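Local structure of beta-L-arabinobiosidase (Bacteroides thetaiotaomicron, 5MQR) at residues Met79-Gln90 with Gly154-Thr165. The protein hydrolyses glycosidic bonds in plant pectin, probably with arabinofuranosidase- and sialidase-type activities in one chain. Residues are numbered along the deposited sequence; the frame is centred on the assembly and turned at random.
Sequences MLAYWNGQFYYQ and GFYVSKSGRLIT
Trp-83 meets Leu-163 because both side chains leave their strands with CG anti to the backbone N (chi1 -176° and -180°), which lays the indole across the leucine. Leu-163 CB sits over the six-membered ring, 3.7 Å from its centroid, while its CD2 branch covers one face of Tyr-88, 3.8 Å from that ring's centroid. A branched aliphatic residue suits this place, since it can make CH-pi contacts with two aromatic faces.

Asn-84 ND2 lies over the opposite face of the indole. At the ring's edge, Trp-83 NE1 donates a hydrogen bond to Gly-161 O (2.9 Å). The oxygen lies in the indole plane. This oxygen also accepts from a water weakly bound to Asn-84 ND2, so two donors hold it. Gly-161 ends the turn from Ser-158 at positive phi, which by itself favours glycine.

Farther along, Phe-155, with CG beside its backbone N (chi1 -70°), packs onto Ala-81 and Tyr-88. The Ala-81 methyl is small enough to lie against its face in a CH-pi contact, CB 3.7 Å from Phe-155 CD2; Tyr-88 CB rests 3.7 Å from Phe-155 CZ. Gln-90 NE2 bonds weakly to Thr-165 OG1 (3.0 Å) and also donates to Met-166 O. Thr-165 OG1 in turn donates a hydrogen bond to Gly-154 O (2.8 Å).

Strands 74-83/86-94 and 148-157/163-170 belong to two four-stranded antiparallel sheets, consistent with neighbouring propeller blades. Apolar and aromatic side chains pack the interface, held largely by dispersion; the Trp-83 bond to Gly-161 probably sets the register at the turn end, and the weak amide bond contributes less.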
HETATM    1  N   MSE A  79       5.926  30.785  -6.020  1.00 23.90           N
HETATM    2  CA  MSE A  79       6.778  29.961  -6.885  1.00 24.35           C
HETATM    3  C   MSE A  79       7.729  29.222  -5.995  1.00 24.40           C
HETATM    4  O   MSE A  79       8.032  29.665  -4.880  1.00 24.08           O
HETATM    5  CB  MSE A  79       7.583  30.795  -7.875  1.00 25.25           C
HETATM    6  CG  MSE A  79       6.708  31.744  -8.692  1.00 26.25           C
HETATM    7 SE   MSE A  79       5.721  30.721 -10.057  1.00 28.13          SE
HETATM    8  CE  MSE A  79       3.982  31.671  -9.934  1.00 26.72           C
ATOM      9  N   LEU A  80       8.212  28.078  -6.471  1.00 24.65           N
ATOM     10  CA  LEU A  80       9.077  27.209  -5.672  1.00 24.71           C
ATOM     11  C   LEU A  80      10.212  26.582  -6.480  1.00 25.08           C
ATOM     12  O   LEU A  80      10.007  26.119  -7.607  1.00 24.99           O
ATOM     13  CB  LEU A  80       8.231  26.120  -5.016  1.00 24.36           C
ATOM     14  CG  LEU A  80       8.851  25.250  -3.920  1.00 23.99           C
ATOM     15  CD1 LEU A  80       9.143  26.029  -2.647  1.00 24.03           C
ATOM     16  CD2 LEU A  80       7.876  24.110  -3.639  1.00 23.69           C
ATOM     17  N   ALA A  81      11.415  26.594  -5.897  1.00 25.24           N
ATOM     18  CA  ALA A  81      12.560  25.855  -6.427  1.00 25.33           C
ATOM     19  C   ALA A  81      13.359  25.227  -5.271  1.00 25.66           C
ATOM     20  O   ALA A  81      13.120  25.552  -4.107  1.00 25.07           O
ATOM     21  CB  ALA A  81      13.430  26.749  -7.278  1.00 25.49           C
ATOM     22  N   TYR A  82      14.247  24.293  -5.604  1.00 25.96           N
ATOM     23  CA  TYR A  82      15.166  23.680  -4.648  1.00 26.83           C
ATOM     24  C   TYR A  82      16.573  23.699  -5.220  1.00 27.15           C
ATOM     25  O   TYR A  82      16.820  23.153  -6.286  1.00 27.55           O
ATOM     26  CB  TYR A  82      14.726  22.245  -4.347  1.00 26.75           C
ATOM     27  CG  TYR A  82      15.501  21.546  -3.253  1.00 27.21           C
ATOM     28  CD1 TYR A  82      15.129  21.674  -1.924  1.00 27.45           C
ATOM     29  CD2 TYR A  82      16.605  20.729  -3.554  1.00 28.42           C
ATOM     30  CE1 TYR A  82      15.832  21.019  -0.911  1.00 28.29           C
ATOM     31  CE2 TYR A  82      17.331  20.076  -2.555  1.00 28.63           C
ATOM     32  CZ  TYR A  82      16.950  20.228  -1.232  1.00 28.75           C
ATOM     33  OH  TYR A  82      17.645  19.583  -0.236  1.00 29.52           O
ATOM     34  N   TRP A  83      17.500  24.315  -4.510  1.00 27.65           N
ATOM     35  CA  TRP A  83      18.811  24.584  -5.058  1.00 28.60           C
ATOM     36  C   TRP A  83      19.829  24.624  -3.952  1.00 30.17           C
ATOM     37  O   TRP A  83      19.607  25.277  -2.946  1.00 30.08           O
ATOM     38  CB  TRP A  83      18.767  25.950  -5.730  1.00 28.24           C
ATOM     39  CG  TRP A  83      19.995  26.345  -6.428  1.00 28.38           C
ATOM     40  CD1 TRP A  83      20.474  25.823  -7.586  1.00 28.61           C
ATOM     41  CD2 TRP A  83      20.913  27.372  -6.034  1.00 28.59           C
ATOM     42  NE1 TRP A  83      21.640  26.461  -7.944  1.00 29.11           N
ATOM     43  CE2 TRP A  83      21.925  27.423  -7.011  1.00 29.25           C
ATOM     44  CE3 TRP A  83      20.972  28.257  -4.957  1.00 28.75           C
ATOM     45  CZ2 TRP A  83      23.001  28.322  -6.937  1.00 30.10           C
ATOM     46  CZ3 TRP A  83      22.030  29.165  -4.882  1.00 29.39           C
ATOM     47  CH2 TRP A  83      23.035  29.188  -5.866  1.00 30.29           C
ATOM     48  N   ASN A  84      20.961  23.975  -4.158  1.00 32.29           N
ATOM     49  CA  ASN A  84      22.026  23.907  -3.161  1.00 34.64           C
ATOM     50  C   ASN A  84      21.579  23.502  -1.764  1.00 32.62           C
ATOM     51  O   ASN A  84      21.933  24.157  -0.773  1.00 31.43           O
ATOM     52  CB  ASN A  84      22.792  25.230  -3.116  1.00 38.52           C
ATOM     53  CG  ASN A  84      24.113  25.106  -3.784  1.00 43.37           C
ATOM     54  OD1 ASN A  84      25.140  24.916  -3.118  1.00 48.40           O
ATOM     55  ND2 ASN A  84      24.094  25.094  -5.117  1.00 46.02           N
ATOM     56  N   GLY A  85      20.767  22.446  -1.713  1.00 31.28           N
ATOM     57  CA  GLY A  85      20.227  21.934  -0.472  1.00 30.80           C
ATOM     58  C   GLY A  85      19.165  22.800   0.185  1.00 30.72           C
ATOM     59  O   GLY A  85      18.844  22.566   1.338  1.00 32.02           O
ATOM     60  N   GLN A  86      18.592  23.776  -0.516  1.00 30.40           N
ATOM     61  CA  GLN A  86      17.605  24.686   0.099  1.00 30.17           C
ATOM     62  C   GLN A  86      16.401  24.937  -0.788  1.00 28.65           C
ATOM     63  O   GLN A  86      16.557  25.051  -2.002  1.00 28.35           O
ATOM     64  CB  GLN A  86      18.234  26.051   0.439  1.00 31.45           C
ATOM     65  CG  GLN A  86      19.200  25.971   1.608  1.00 32.86           C
ATOM     66  CD  GLN A  86      19.912  27.270   1.935  1.00 34.13           C
ATOM     67  OE1 GLN A  86      21.074  27.243   2.306  1.00 36.52           O
ATOM     68  NE2 GLN A  86      19.228  28.402   1.812  1.00 34.41           N
ATOM     69  N   PHE A  87      15.228  25.085  -0.158  1.00 27.02           N
ATOM     70  CA  PHE A  87      14.037  25.564  -0.831  1.00 25.93           C
ATOM     71  C   PHE A  87      14.143  27.066  -1.032  1.00 26.03           C
ATOM     72  O   PHE A  87      14.637  27.769  -0.158  1.00 26.36           O
ATOM     73  CB  PHE A  87      12.784  25.301  -0.022  1.00 25.47           C
ATOM     74  CG  PHE A  87      12.455  23.850   0.157  1.00 25.27           C
ATOM     75  CD1 PHE A  87      12.922  23.146   1.268  1.00 25.31           C
ATOM     76  CD2 PHE A  87      11.639  23.201  -0.755  1.00 25.03           C
ATOM     77  CE1 PHE A  87      12.590  21.816   1.452  1.00 24.95           C
ATOM     78  CE2 PHE A  87      11.300  21.878  -0.586  1.00 24.61           C
ATOM     79  CZ  PHE A  87      11.775  21.181   0.511  1.00 24.98           C
ATOM     80  N   TYR A  88      13.671  27.538  -2.186  1.00 25.26           N
ATOM     81  CA  TYR A  88      13.480  28.944  -2.465  1.00 24.91           C
ATOM     82  C   TYR A  88      12.010  29.141  -2.821  1.00 24.57           C
ATOM     83  O   TYR A  88      11.464  28.456  -3.713  1.00 23.49           O
ATOM     84  CB  TYR A  88      14.403  29.386  -3.596  1.00 25.53           C
ATOM     85  CG  TYR A  88      15.845  29.401  -3.157  1.00 25.84           C
ATOM     86  CD1 TYR A  88      16.601  28.252  -3.187  1.00 25.78           C
ATOM     87  CD2 TYR A  88      16.430  30.552  -2.660  1.00 26.48           C
ATOM     88  CE1 TYR A  88      17.911  28.253  -2.743  1.00 26.45           C
ATOM     89  CE2 TYR A  88      17.747  30.565  -2.216  1.00 26.94           C
ATOM     90  CZ  TYR A  88      18.484  29.404  -2.256  1.00 26.85           C
ATOM     91  OH  TYR A  88      19.797  29.374  -1.834  1.00 27.82           O
ATOM     92  N   TYR A  89      11.389  30.094  -2.113  1.00 24.38           N
ATOM     93  CA  TYR A  89       9.951  30.341  -2.109  1.00 23.54           C
ATOM     94  C   TYR A  89       9.788  31.820  -2.443  1.00 24.30           C
ATOM     95  O   TYR A  89      10.255  32.693  -1.699  1.00 24.23           O
ATOM     96  CB  TYR A  89       9.399  30.013  -0.727  1.00 23.03           C
ATOM     97  CG  TYR A  89       7.892  30.003  -0.584  1.00 22.59           C
ATOM     98  CD1 TYR A  89       7.161  31.177  -0.624  1.00 22.82           C
ATOM     99  CD2 TYR A  89       7.199  28.812  -0.353  1.00 22.05           C
ATOM    100  CE1 TYR A  89       5.793  31.177  -0.478  1.00 22.40           C
ATOM    101  CE2 TYR A  89       5.825  28.800  -0.180  1.00 21.51           C
ATOM    102  CZ  TYR A  89       5.125  29.985  -0.252  1.00 21.92           C
ATOM    103  OH  TYR A  89       3.758  30.009  -0.121  1.00 21.34           O
ATOM    104  N   GLN A  90       9.165  32.091  -3.586  1.00 24.52           N
ATOM    105  CA  GLN A  90       8.946  33.447  -4.101  1.00 24.78           C
ATOM    106  C   GLN A  90       7.452  33.715  -4.008  1.00 24.83           C
ATOM    107  O   GLN A  90       6.665  32.806  -4.243  1.00 24.20           O
ATOM    108  CB  GLN A  90       9.370  33.515  -5.561  1.00 25.10           C
ATOM    109  CG  GLN A  90       9.530  34.901  -6.107  1.00 25.77           C
ATOM    110  CD  GLN A  90       9.335  35.011  -7.624  1.00 26.08           C
ATOM    111  OE1 GLN A  90       8.271  34.683  -8.140  1.00 26.19           O
ATOM    112  NE2 GLN A  90      10.345  35.517  -8.329  1.00 26.23           N
ATOM    113  N   GLY A 154       8.869  31.903 -11.698  1.00 25.19           N
ATOM    114  CA  GLY A 154       9.741  32.586 -10.766  1.00 25.37           C
ATOM    115  C   GLY A 154      11.216  32.226 -10.743  1.00 25.32           C
ATOM    116  O   GLY A 154      12.003  33.028 -10.247  1.00 25.48           O
ATOM    117  N   PHE A 155      11.595  31.074 -11.300  1.00 24.57           N
ATOM    118  CA  PHE A 155      12.890  30.479 -11.057  1.00 24.76           C
ATOM    119  C   PHE A 155      13.387  29.689 -12.254  1.00 25.18           C
ATOM    120  O   PHE A 155      12.601  28.994 -12.889  1.00 25.19           O
ATOM    121  CB  PHE A 155      12.827  29.501  -9.881  1.00 24.12           C
ATOM    122  CG  PHE A 155      12.638  30.139  -8.535  1.00 23.81           C
ATOM    123  CD1 PHE A 155      13.604  30.956  -8.002  1.00 24.36           C
ATOM    124  CD2 PHE A 155      11.527  29.851  -7.774  1.00 23.26           C
ATOM    125  CE1 PHE A 155      13.447  31.511  -6.738  1.00 24.44           C
ATOM    126  CE2 PHE A 155      11.362  30.404  -6.519  1.00 23.36           C
ATOM    127  CZ  PHE A 155      12.325  31.241  -6.000  1.00 23.61           C
ATOM    128  N   TYR A 156      14.696  29.749 -12.513  1.00 25.85           N
ATOM    129  CA  TYR A 156      15.383  28.865 -13.476  1.00 26.31           C
ATOM    130  C   TYR A 156      16.751  28.461 -12.924  1.00 27.16           C
ATOM    131  O   TYR A 156      17.546  29.323 -12.536  1.00 28.36           O
ATOM    132  CB  TYR A 156      15.586  29.584 -14.823  1.00 26.84           C
ATOM    133  CG  TYR A 156      16.419  28.806 -15.819  1.00 27.20           C
ATOM    134  CD1 TYR A 156      15.952  27.601 -16.323  1.00 26.94           C
ATOM    135  CD2 TYR A 156      17.647  29.276 -16.270  1.00 27.67           C
ATOM    136  CE1 TYR A 156      16.680  26.862 -17.223  1.00 27.47           C
ATOM    137  CE2 TYR A 156      18.389  28.550 -17.181  1.00 28.23           C
ATOM    138  CZ  TYR A 156      17.908  27.335 -17.655  1.00 28.28           C
ATOM    139  OH  TYR A 156      18.597  26.562 -18.580  1.00 28.67           O
ATOM    140  N   VAL A 157      17.053  27.172 -12.929  1.00 27.33           N
ATOM    141  CA  VAL A 157      18.400  26.692 -12.626  1.00 27.87           C
ATOM    142  C   VAL A 157      19.104  26.416 -13.953  1.00 28.84           C
ATOM    143  O   VAL A 157      18.669  25.565 -14.738  1.00 28.08           O
ATOM    144  CB  VAL A 157      18.388  25.401 -11.764  1.00 27.32           C
ATOM    145  CG1 VAL A 157      19.823  24.884 -11.542  1.00 28.18           C
ATOM    146  CG2 VAL A 157      17.695  25.664 -10.444  1.00 26.64           C
ATOM    147  N   SER A 158      20.201  27.126 -14.187  1.00 30.59           N
ATOM    148  CA  SER A 158      20.910  27.053 -15.456  1.00 31.92           C
ATOM    149  C   SER A 158      21.727  25.768 -15.601  1.00 32.97           C
ATOM    150  O   SER A 158      21.864  24.968 -14.659  1.00 32.36           O
ATOM    151  CB  SER A 158      21.806  28.268 -15.624  1.00 33.08           C
ATOM    152  OG  SER A 158      23.005  28.114 -14.895  1.00 33.45           O
ATOM    153  N   LYS A 159      22.249  25.571 -16.801  1.00 34.69           N
ATOM    154  CA  LYS A 159      23.069  24.407 -17.102  1.00 36.44           C
ATOM    155  C   LYS A 159      24.358  24.387 -16.298  1.00 36.34           C
ATOM    156  O   LYS A 159      24.776  23.336 -15.872  1.00 37.62           O
ATOM    157  CB  LYS A 159      23.371  24.337 -18.591  1.00 38.50           C
ATOM    158  CG  LYS A 159      22.132  23.951 -19.365  1.00 39.38           C
ATOM    159  CD  LYS A 159      22.426  23.905 -20.848  1.00 41.45           C
ATOM    160  CE  LYS A 159      21.152  23.667 -21.656  1.00 42.05           C
ATOM    161  NZ  LYS A 159      21.476  23.985 -23.082  1.00 43.96           N
ATOM    162  N   SER A 160      24.934  25.549 -16.037  1.00 36.32           N
ATOM    163  CA  SER A 160      26.097  25.678 -15.153  1.00 36.60           C
ATOM    164  C   SER A 160      25.761  25.701 -13.628  1.00 35.80           C
ATOM    165  O   SER A 160      26.618  26.059 -12.820  1.00 37.15           O
ATOM    166  CB  SER A 160      26.870  26.943 -15.542  1.00 37.02           C
ATOM    167  OG  SER A 160      26.086  28.096 -15.302  1.00 37.18           O
ATOM    168  N   GLY A 161      24.531  25.360 -13.245  1.00 34.26           N
ATOM    169  CA  GLY A 161      24.117  25.305 -11.851  1.00 33.37           C
ATOM    170  C   GLY A 161      23.849  26.622 -11.133  1.00 33.38           C
ATOM    171  O   GLY A 161      23.791  26.625  -9.908  1.00 32.97           O
ATOM    172  N   ARG A 162      23.683  27.727 -11.869  1.00 33.56           N
ATOM    173  CA  ARG A 162      23.261  29.015 -11.290  1.00 33.69           C
ATOM    174  C   ARG A 162      21.739  29.139 -11.110  1.00 32.40           C
ATOM    175  O   ARG A 162      20.942  28.541 -11.865  1.00 31.57           O
ATOM    176  CB  ARG A 162      23.793  30.173 -12.127  1.00 35.64           C
ATOM    177  CG  ARG A 162      25.320  30.268 -12.101  1.00 37.81           C
ATOM    178  CD  ARG A 162      25.802  31.279 -13.120  1.00 39.69           C
ATOM    179  NE  ARG A 162      27.218  31.622 -12.965  1.00 41.46           N
ATOM    180  CZ  ARG A 162      27.709  32.840 -12.710  1.00 42.66           C
ATOM    181  NH1 ARG A 162      26.935  33.910 -12.552  1.00 42.49           N
ATOM    182  NH2 ARG A 162      29.023  32.999 -12.625  1.00 44.69           N
ATOM    183  N   LEU A 163      21.332  29.888 -10.088  1.00 30.77           N
ATOM    184  CA  LEU A 163      19.919  30.056  -9.797  1.00 29.44           C
ATOM    185  C   LEU A 163      19.525  31.435 -10.242  1.00 28.94           C
ATOM    186  O   LEU A 163      20.059  32.396  -9.738  1.00 29.04           O
ATOM    187  CB  LEU A 163      19.611  29.868  -8.308  1.00 28.91           C
ATOM    188  CG  LEU A 163      18.128  30.020  -7.900  1.00 28.40           C
ATOM    189  CD1 LEU A 163      17.197  29.081  -8.655  1.00 27.99           C
ATOM    190  CD2 LEU A 163      17.966  29.774  -6.410  1.00 28.25           C
ATOM    191  N   ILE A 164      18.591  31.523 -11.189  1.00 28.29           N
ATOM    192  CA  ILE A 164      18.030  32.805 -11.620  1.00 28.23           C
ATOM    193  C   ILE A 164      16.598  32.896 -11.096  1.00 27.46           C
ATOM    194  O   ILE A 164      15.833  31.920 -11.178  1.00 26.84           O
ATOM    195  CB  ILE A 164      18.044  32.966 -13.158  1.00 28.64           C
ATOM    196  CG1 ILE A 164      19.414  32.600 -13.758  1.00 29.24           C
ATOM    197  CG2 ILE A 164      17.663  34.388 -13.570  1.00 29.07           C
ATOM    198  CD1 ILE A 164      20.593  33.379 -13.243  1.00 29.78           C
ATOM    199  N   THR A 165      16.242  34.046 -10.532  1.00 27.26           N
ATOM    200  CA  THR A 165      14.850  34.314 -10.174  1.00 26.86           C
ATOM    201  C   THR A 165      14.350  35.449 -11.062  1.00 27.37           C
ATOM    202  O   THR A 165      15.139  36.278 -11.515  1.00 27.26           O
ATOM    203  CB  THR A 165      14.659  34.582  -8.664  1.00 26.39           C
ATOM    204  OG1 THR A 165      13.260  34.647  -8.344  1.00 25.36           O
ATOM    205  CG2 THR A 165      15.358  35.864  -8.233  1.00 26.96           C
TER
HETATM  206  O   HOH W   1      25.047  25.236  -7.959  1.00 42.94           O